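Local atomic coordinates of Lin1944 protein (Listeria innocua, PDB entry 3D7L), a protein that is of unknown function but belongs to the short-chain dehydrogenase/reductase family and so may act as an oxidoreductase. Residues E80-T85 with A128-G133; A69-L74 with E168-G173; G91-L96 with F110-G115. All coordinates share one frame; numbering follows the deposited sequence.

Contact 1 of 3, residues E80-T85 with A128-G133; sequences EKNAVT and AAMANG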
loop_
_atom_site.group_PDB
_atom_site.type_symbol
_atom_site.label_atom_id
_atom_site.label_comp_id
_atom_site.label_asym_id
_atom_site.label_seq_id
_atom_site.Cartn_x
_atom_site.Cartn_y
_atom_site.Cartn_z
ATOM N N GLU D 80 -2.125 16.085 3.418
ATOM C CA GLU D 80 -3.379 16.425 2.744
ATOM C C GLU D 80 -3.380 15.949 1.305
ATOM O O GLU D 80 -4.346 15.345 0.859
ATOM C CB GLU D 80 -3.651 17.940 2.782
ATOM C CG GLU D 80 -4.020 18.488 4.156
ATOM C CD GLU D 80 -2.802 18.784 5.054
ATOM O OE1 GLU D 80 -1.661 18.400 4.692
ATOM O OE2 GLU D 80 -2.997 19.407 6.123
ATOM N N LYS D 81 -2.279 16.191 0.595
ATOM C CA LYS D 81 -2.137 15.760 -0.803
ATOM C C LYS D 81 -2.150 14.252 -0.926
ATOM O O LYS D 81 -2.758 13.686 -1.831
ATOM C CB LYS D 81 -0.865 16.338 -1.439
ATOM C CG LYS D 81 -1.025 17.780 -1.836
ATOM C CD LYS D 81 0.259 18.381 -2.346
ATOM C CE LYS D 81 0.157 19.886 -2.194
ATOM N NZ LYS D 81 1.451 20.564 -2.394
ATOM N N ASN D 82 -1.500 13.601 0.025
ATOM C CA ASN D 82 -1.370 12.153 0.016
ATOM C C ASN D 82 -2.703 11.452 0.357
ATOM O O ASN D 82 -2.958 10.319 -0.081
ATOM C CB ASN D 82 -0.245 11.757 0.977
ATOM C CG ASN D 82 0.277 10.359 0.734
ATOM O OD1 ASN D 82 0.349 9.558 1.664
ATOM N ND2 ASN D 82 0.674 10.064 -0.496
ATOM N N ALA D 83 -3.533 12.136 1.137
ATOM C CA ALA D 83 -4.875 11.694 1.519
ATOM C C ALA D 83 -5.800 11.508 0.336
ATOM O O ALA D 83 -6.741 10.700 0.387
ATOM C CB ALA D 83 -5.498 12.707 2.506
ATOM N N VAL D 84 -5.547 12.255 -0.727
ATOM C CA VAL D 84 -6.328 12.132 -1.960
ATOM C C VAL D 84 -6.069 10.757 -2.601
ATOM O O VAL D 84 -7.004 10.003 -2.887
ATOM C CB VAL D 84 -6.039 13.322 -2.951
ATOM C CG1 VAL D 84 -6.893 13.204 -4.185
ATOM C CG2 VAL D 84 -6.287 14.682 -2.264
ATOM N N THR D 85 -4.797 10.414 -2.785
ATOM C CA THR D 85 -4.432 9.060 -3.248
ATOM C C THR D 85 -5.106 7.994 -2.379
ATOM O O THR D 85 -5.733 7.048 -2.893
ATOM C CB THR D 85 -2.933 8.849 -3.157
ATOM O OG1 THR D 85 -2.294 9.932 -3.813
ATOM C CG2 THR D 85 -2.516 7.499 -3.826
ATOM N N ALA D 128 1.679 7.525 -5.883
ATOM C CA ALA D 128 1.111 6.466 -6.736
ATOM C C ALA D 128 1.788 5.092 -6.444
ATOM O O ALA D 128 1.128 4.043 -6.386
ATOM C CB ALA D 128 1.221 6.860 -8.210
ATOM N N ALA D 129 3.100 5.116 -6.221
ATOM C CA ALA D 129 3.843 3.928 -5.793
ATOM C C ALA D 129 3.203 3.266 -4.548
ATOM O O ALA D 129 2.894 2.072 -4.558
ATOM C CB ALA D 129 5.315 4.301 -5.498
HETATM N N MSE D 130 3.007 4.061 -3.491
HETATM C CA MSE D 130 2.238 3.647 -2.296
HETATM C C MSE D 130 0.918 2.943 -2.615
HETATM O O MSE D 130 0.672 1.825 -2.150
HETATM C CB MSE D 130 1.958 4.880 -1.416
HETATM C CG MSE D 130 1.238 4.602 -0.080
HETATM SE SE MSE D 130 0.410 6.239 0.676
HETATM C CE MSE D 130 -0.904 6.613 -0.686
ATOM N N ALA D 131 0.067 3.623 -3.391
ATOM C CA ALA D 131 -1.236 3.095 -3.780
ATOM C C ALA D 131 -1.058 1.762 -4.488
ATOM O O ALA D 131 -1.747 0.796 -4.170
ATOM C CB ALA D 131 -1.972 4.070 -4.701
ATOM N N ASN D 132 -0.147 1.709 -5.460
ATOM C CA ASN D 132 0.084 0.465 -6.221
ATOM C C ASN D 132 0.567 -0.707 -5.363
ATOM O O ASN D 132 0.096 -1.844 -5.518
ATOM C CB ASN D 132 1.042 0.690 -7.397
ATOM C CG ASN D 132 0.493 1.651 -8.415
ATOM O OD1 ASN D 132 -0.710 1.969 -8.405
ATOM N ND2 ASN D 132 1.370 2.180 -9.262
ATOM N N GLY D 133 1.517 -0.431 -4.475
ATOM C CA GLY D 133 2.008 -1.435 -3.543
ATOM C C GLY D 133 0.906 -1.925 -2.611
ATOM O O GLY D 133 0.780 -3.129 -2.357
#

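Contact 2 of 3, residues A69-L74 with E168-G173; sequences ATFSPL and EPFFEG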
loop_
_atom_site.group_PDB
_atom_site.type_symbol
_atom_site.label_atom_id
_atom_site.label_comp_id
_atom_site.label_asym_id
_atom_site.label_seq_id
_atom_site.Cartn_x
_atom_site.Cartn_y
_atom_site.Cartn_z
ATOM N N ALA D 69 -4.186 9.089 -8.108
ATOM C CA ALA D 69 -3.090 9.274 -7.159
ATOM C C ALA D 69 -2.452 10.646 -7.371
ATOM O O ALA D 69 -2.171 11.029 -8.519
ATOM C CB ALA D 69 -2.022 8.188 -7.356
ATOM N N THR D 70 -2.217 11.372 -6.280
ATOM C CA THR D 70 -1.457 12.620 -6.342
ATOM C C THR D 70 -0.089 12.383 -6.978
ATOM O O THR D 70 0.628 11.443 -6.585
ATOM C CB THR D 70 -1.280 13.241 -4.937
ATOM O OG1 THR D 70 -2.547 13.730 -4.500
ATOM C CG2 THR D 70 -0.303 14.398 -4.961
ATOM N N PHE D 71 0.250 13.248 -7.943
ATOM C CA PHE D 71 1.508 13.209 -8.695
ATOM C C PHE D 71 2.301 14.477 -8.370
ATOM O O PHE D 71 2.376 15.399 -9.173
ATOM C CB PHE D 71 1.189 13.106 -10.191
ATOM C CG PHE D 71 2.365 12.755 -11.075
ATOM C CD1 PHE D 71 2.823 13.671 -12.021
ATOM C CD2 PHE D 71 2.974 11.486 -11.011
ATOM C CE1 PHE D 71 3.896 13.357 -12.884
ATOM C CE2 PHE D 71 4.054 11.147 -11.878
ATOM C CZ PHE D 71 4.518 12.095 -12.809
ATOM N N SER D 72 2.868 14.506 -7.165
ATOM C CA SER D 72 3.603 15.660 -6.614
ATOM C C SER D 72 5.070 15.275 -6.293
ATOM O O SER D 72 5.335 14.138 -5.887
ATOM C CB SER D 72 2.906 16.113 -5.319
ATOM O OG SER D 72 3.758 16.915 -4.500
ATOM N N PRO D 73 6.021 16.215 -6.457
ATOM C CA PRO D 73 7.364 16.003 -5.930
ATOM C C PRO D 73 7.294 15.653 -4.454
ATOM O O PRO D 73 6.423 16.186 -3.739
ATOM C CB PRO D 73 8.031 17.382 -6.087
ATOM C CG PRO D 73 7.317 18.005 -7.201
ATOM C CD PRO D 73 5.900 17.523 -7.133
ATOM N N LEU D 74 8.196 14.771 -4.015
ATOM C CA LEU D 74 8.239 14.317 -2.622
ATOM C C LEU D 74 8.251 15.436 -1.582
ATOM O O LEU D 74 7.499 15.383 -0.593
ATOM C CB LEU D 74 9.430 13.389 -2.370
ATOM C CG LEU D 74 9.590 12.939 -0.904
ATOM C CD1 LEU D 74 8.404 12.021 -0.476
ATOM C CD2 LEU D 74 10.955 12.258 -0.672
ATOM N N GLU D 168 5.621 11.355 -21.560
ATOM C CA GLU D 168 7.075 11.203 -21.795
ATOM C C GLU D 168 8.050 12.031 -20.913
ATOM O O GLU D 168 9.053 11.492 -20.456
ATOM C CB GLU D 168 7.475 11.331 -23.264
ATOM C CG GLU D 168 8.807 10.642 -23.461
ATOM C CD GLU D 168 9.786 11.438 -24.244
ATOM O OE1 GLU D 168 10.610 12.140 -23.592
ATOM O OE2 GLU D 168 9.732 11.365 -25.499
ATOM N N PRO D 169 7.776 13.329 -20.691
ATOM C CA PRO D 169 8.674 14.132 -19.829
ATOM C C PRO D 169 8.891 13.550 -18.422
ATOM O O PRO D 169 9.904 13.844 -17.781
ATOM C CB PRO D 169 7.944 15.475 -19.726
ATOM C CG PRO D 169 7.192 15.575 -21.015
ATOM C CD PRO D 169 6.679 14.162 -21.236
ATOM N N PHE D 170 7.945 12.735 -17.965
ATOM C CA PHE D 170 7.989 12.146 -16.620
ATOM C C PHE D 170 8.561 10.740 -16.591
ATOM O O PHE D 170 8.845 10.221 -15.506
ATOM C CB PHE D 170 6.577 12.163 -15.976
ATOM C CG PHE D 170 6.003 13.533 -15.880
ATOM C CD1 PHE D 170 6.442 14.408 -14.894
ATOM C CD2 PHE D 170 5.090 13.986 -16.844
ATOM C CE1 PHE D 170 5.938 15.708 -14.823
ATOM C CE2 PHE D 170 4.582 15.286 -16.793
ATOM C CZ PHE D 170 5.014 16.152 -15.780
ATOM N N PHE D 171 8.708 10.127 -17.772
ATOM C CA PHE D 171 9.099 8.723 -17.898
ATOM C C PHE D 171 10.241 8.607 -18.912
ATOM O O PHE D 171 10.259 7.706 -19.754
ATOM C CB PHE D 171 7.914 7.895 -18.379
ATOM C CG PHE D 171 6.895 7.600 -17.311
ATOM C CD1 PHE D 171 5.817 8.431 -17.123
ATOM C CD2 PHE D 171 7.005 6.453 -16.530
ATOM C CE1 PHE D 171 4.856 8.136 -16.132
ATOM C CE2 PHE D 171 6.075 6.145 -15.539
ATOM C CZ PHE D 171 4.986 6.990 -15.348
ATOM N N GLU D 172 11.178 9.545 -18.857
ATOM C CA GLU D 172 12.235 9.591 -19.875
ATOM C C GLU D 172 13.042 8.277 -19.901
ATOM O O GLU D 172 13.436 7.754 -18.858
ATOM C CB GLU D 172 13.148 10.800 -19.652
ATOM C CG GLU D 172 12.461 12.117 -19.941
ATOM C CD GLU D 172 13.263 13.295 -19.463
ATOM O OE1 GLU D 172 13.454 13.433 -18.237
ATOM O OE2 GLU D 172 13.701 14.093 -20.312
ATOM N N GLY D 173 13.246 7.724 -21.090
ATOM C CA GLY D 173 13.979 6.453 -21.184
ATOM C C GLY D 173 13.139 5.203 -20.943
ATOM O O GLY D 173 13.642 4.084 -21.054
#

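Contact 3 of 3, residues G91-L96 with F110-G115; sequences GGQINL and FTLTTG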
loop_
_atom_site.group_PDB
_atom_site.type_symbol
_atom_site.label_atom_id
_atom_site.label_comp_id
_atom_site.label_asym_id
_atom_site.label_seq_id
_atom_site.Cartn_x
_atom_site.Cartn_y
_atom_site.Cartn_z
ATOM N N GLY D 91 -7.730 3.513 -1.513
ATOM C CA GLY D 91 -8.883 3.164 -0.685
ATOM C C GLY D 91 -10.125 2.956 -1.508
ATOM O O GLY D 91 -10.954 2.152 -1.145
ATOM N N GLY D 92 -10.258 3.706 -2.604
ATOM C CA GLY D 92 -11.372 3.575 -3.516
ATOM C C GLY D 92 -11.412 2.205 -4.155
ATOM O O GLY D 92 -12.458 1.553 -4.119
ATOM N N GLN D 93 -10.279 1.729 -4.692
ATOM C CA GLN D 93 -10.247 0.395 -5.309
ATOM C C GLN D 93 -10.447 -0.729 -4.278
ATOM O O GLN D 93 -11.119 -1.731 -4.556
ATOM C CB GLN D 93 -8.952 0.161 -6.080
ATOM C CG GLN D 93 -8.767 0.992 -7.317
ATOM C CD GLN D 93 -7.703 0.367 -8.226
ATOM O OE1 GLN D 93 -8.033 -0.358 -9.169
ATOM N NE2 GLN D 93 -6.419 0.629 -7.926
ATOM N N ILE D 94 -9.896 -0.556 -3.089
ATOM C CA ILE D 94 -10.039 -1.588 -2.063
ATOM C C ILE D 94 -11.480 -1.687 -1.570
ATOM O O ILE D 94 -12.027 -2.800 -1.432
ATOM C CB ILE D 94 -8.957 -1.457 -0.946
ATOM C CG1 ILE D 94 -7.594 -1.930 -1.530
ATOM C CG2 ILE D 94 -9.327 -2.294 0.282
ATOM C CD1 ILE D 94 -6.377 -1.584 -0.746
ATOM N N ASN D 95 -12.111 -0.529 -1.390
ATOM C CA ASN D 95 -13.518 -0.458 -1.015
ATOM C C ASN D 95 -14.426 -1.090 -2.045
ATOM O O ASN D 95 -15.421 -1.722 -1.681
ATOM C CB ASN D 95 -13.932 0.979 -0.651
ATOM C CG ASN D 95 -13.362 1.414 0.713
ATOM O OD1 ASN D 95 -12.833 0.590 1.442
ATOM N ND2 ASN D 95 -13.456 2.697 1.037
ATOM N N LEU D 96 -14.082 -0.989 -3.329
ATOM C CA LEU D 96 -14.877 -1.723 -4.328
ATOM C C LEU D 96 -14.865 -3.225 -4.053
ATOM O O LEU D 96 -15.831 -3.923 -4.366
ATOM C CB LEU D 96 -14.406 -1.458 -5.755
ATOM C CG LEU D 96 -14.453 -0.050 -6.329
ATOM C CD1 LEU D 96 -13.713 -0.104 -7.650
ATOM C CD2 LEU D 96 -15.884 0.533 -6.501
ATOM N N PHE D 110 -12.462 -10.403 -8.998
ATOM C CA PHE D 110 -12.101 -8.979 -8.999
ATOM C C PHE D 110 -10.804 -8.781 -9.792
ATOM O O PHE D 110 -9.890 -9.585 -9.680
ATOM C CB PHE D 110 -11.827 -8.468 -7.576
ATOM C CG PHE D 110 -13.030 -8.379 -6.703
ATOM C CD1 PHE D 110 -13.876 -7.280 -6.769
ATOM C CD2 PHE D 110 -13.309 -9.385 -5.778
ATOM C CE1 PHE D 110 -14.996 -7.179 -5.949
ATOM C CE2 PHE D 110 -14.442 -9.282 -4.945
ATOM C CZ PHE D 110 -15.260 -8.173 -5.030
ATOM N N THR D 111 -10.708 -7.705 -10.573
ATOM C CA THR D 111 -9.416 -7.310 -11.154
ATOM C C THR D 111 -9.162 -5.840 -10.832
ATOM O O THR D 111 -9.997 -4.994 -11.138
ATOM C CB THR D 111 -9.352 -7.521 -12.648
ATOM O OG1 THR D 111 -9.810 -8.831 -12.953
ATOM C CG2 THR D 111 -7.938 -7.333 -13.176
ATOM N N LEU D 112 -8.011 -5.546 -10.221
ATOM C CA LEU D 112 -7.697 -4.170 -9.788
ATOM C C LEU D 112 -6.498 -3.611 -10.545
ATOM O O LEU D 112 -5.677 -4.376 -11.026
ATOM C CB LEU D 112 -7.434 -4.155 -8.283
ATOM C CG LEU D 112 -8.563 -3.934 -7.271
ATOM C CD1 LEU D 112 -10.007 -4.292 -7.728
ATOM C CD2 LEU D 112 -8.208 -4.561 -5.881
ATOM N N THR D 113 -6.367 -2.291 -10.655
ATOM C CA THR D 113 -5.230 -1.751 -11.434
ATOM C C THR D 113 -4.147 -1.187 -10.522
ATOM O O THR D 113 -4.455 -0.477 -9.581
ATOM C CB THR D 113 -5.662 -0.671 -12.465
ATOM O OG1 THR D 113 -6.639 -1.224 -13.360
ATOM C CG2 THR D 113 -4.464 -0.174 -13.274
ATOM N N THR D 114 -2.882 -1.532 -10.791
ATOM C CA THR D 114 -1.763 -0.970 -10.042
ATOM C C THR D 114 -0.901 -0.103 -11.003
ATOM O O THR D 114 -1.413 0.859 -11.588
ATOM C CB THR D 114 -0.955 -2.088 -9.325
ATOM O OG1 THR D 114 -0.611 -3.096 -10.275
ATOM C CG2 THR D 114 -1.778 -2.766 -8.215
ATOM N N GLY D 115 0.380 -0.438 -11.183
ATOM C CA GLY D 115 1.246 0.329 -12.070
ATOM C C GLY D 115 2.731 0.169 -11.788
ATOM O O GLY D 115 3.148 -0.079 -10.640
#

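Contact 1 of 3, residues E80-T85 with A128-G133
Met130, a selenomethionine, sets its end against Asn82 and Thr85 of the facing helix. Its SE lies 3.5 Å from Asn82 OD1, while the terminal CE turns past the flat carboxamide to pack 3.6 Å from Thr85 CG2. Asn82 and Met130 run at each other from opposite directions; with chi1 of Met130 at -176°, CG stands anti to the backbone N and the chain reaches across the gap before it bends at chi3 (64°). That bend brings CE round to Thr85. The threonine methyl also meets the small Ala131, CG2 to CB at 3.6 Å, close to where the backbones draw nearest, with CA of Thr85 and CA of Ala131 6.8 Å apart.

The touches between the helices are van der Waals contacts. Thr85 sends its methyl into this packing and its hydroxyl elsewhere: OG1 hydrogen-bonds to Ser127 OG and accepts from Thr70 N, bonds that fix the rotation of the side chain. Met130 is flanked further by Ile86 and Leu90 of the same chain and by Ile94 of the second subunit.

The axes of segments 80-85 and 128-133 pass 10.2 Å apart, 35° from parallel. Their parent helices, 79-100 and 126-142, commonly form the dimer interface in short-chain dehydrogenases; here Leu98 and Ser141, on the same two helices of the second subunit, pack on Asn82 and Ala129. Both helices flank the parallel sheet, 126-142 following strand 108-113 in the chain.

Contact 2 of 3, residues A69-L74 with E168-G173
Just beyond Phe71, whose ring meets Phe170, the hydroxyl of Ser72 donates a hydrogen bond to a carbonyl of the same loop, OG to Pro73 O at 2.9 Å. The donor sits 27° off the carbonyl plane, and the bond ties neighbouring residues together just before Leu74. The contact itself is an edge-to-face (T-shaped) aromatic pair at the surface of this Rossmann-type short-chain dehydrogenase fold. Phe71 supplies the edge and Phe170 the face: the ring centroids are 5.0 Å apart and the planes stand 78° to one another.

The touching is done by the outer rim of Phe71. Its CE1 comes 3.4 Å from CD1 of Phe170, and its CZ lies 3.7 Å from CG of Phe170, so the edge arrives over the CD1 side of the ring, off its centre, with CZ nearer CG and CB. Phe71 carries CG anti to its own N (chi1 -167°), which throws the ring off the loop toward residues 168-173.

Neither ring stands alone. Ile122 packs on Phe71, and Gln124 touches Phe170 while its NE2 bonds to Phe71 O, so the loop before helix 126-142 borders both aromatic groups. Residues 168-173 follow the short helix 164-167, in the region after the sixth strand that in relatives generally forms part of the substrate-binding side; whether it does so here is unknown.

A short 3-10 segment presents Phe170, with Phe171 N bonded to Glu168 O at 3.0 Å. On the face of the Phe170 ring turned from Phe71, Pro169 CB stands 4.3 Å from the ring plane, nearer its rim than its middle.

Contact 3 of 3, residues G91-L96 with F110-G115
Gln93 reaches from its helix and grips the backbone of Thr113 with both ends of its carboxamide. Thr113 N donates to Gln93 OE1 at 3.0 Å, arriving in the plane of the amide on a lone pair; Gln93 NE2 in turn donates to Thr113 O at 2.8 Å, nearly straight with an angle of 175° at the hydrogen. The amide thus offers a donor and an acceptor to one strand residue, much as the main chain of a neighbouring strand would. Beyond CG the glutamine chain is extended (chi2 -161°), which spans the distance from helix to strand.

Each polar atom of that amide has a second partner: OE1 also bonds to Ser64 OG, and NE2 to Lys89 O one turn back in the helix. This holds the buried group flat and fixes which end is oxygen. Ser64 serves the strand side too, since its O bonds to Thr113 OG1.

Strands 59-64 and 108-113 are parallel neighbours in the sheet, and helix 79-100 joins them as the helix of a beta-alpha-beta crossover in a Rossmann-type fold. The axes of helix 91-96 and strand 110-113 are 9.4 Å apart and, at 179°, run antiparallel.

Around the polar core, Leu112 CB packs 3.9 Å from Gln93 OE1. At the far end Phe110 CE1 comes 3.7 Å from Leu96 O, an oxygen that bonds to Tyr53 OH.

The three contacts nest along the chain: contact 3 lies inside the loop closed by contact 1, which lies inside that closed by contact 2. Helix 79-100 serves contacts 1 and 3, whose centres are 13 Å apart; strand 108-113 and helix 126-142 follow one another, and Asn132 ND2 of contact 1 makes a weak bond to Gly115 O of contact 3. Contact 1 also touches contact 2, their centres 13 Å apart, where Thr70 OG1 meets Lys81 O at 2.7 Å. Contacts 2 and 3 stay apart, with centres 21 Å and nearest atoms about 8 Å apart. The series runs from the sheet interior through the helix layer to surface loops, and all three reach the second subunit.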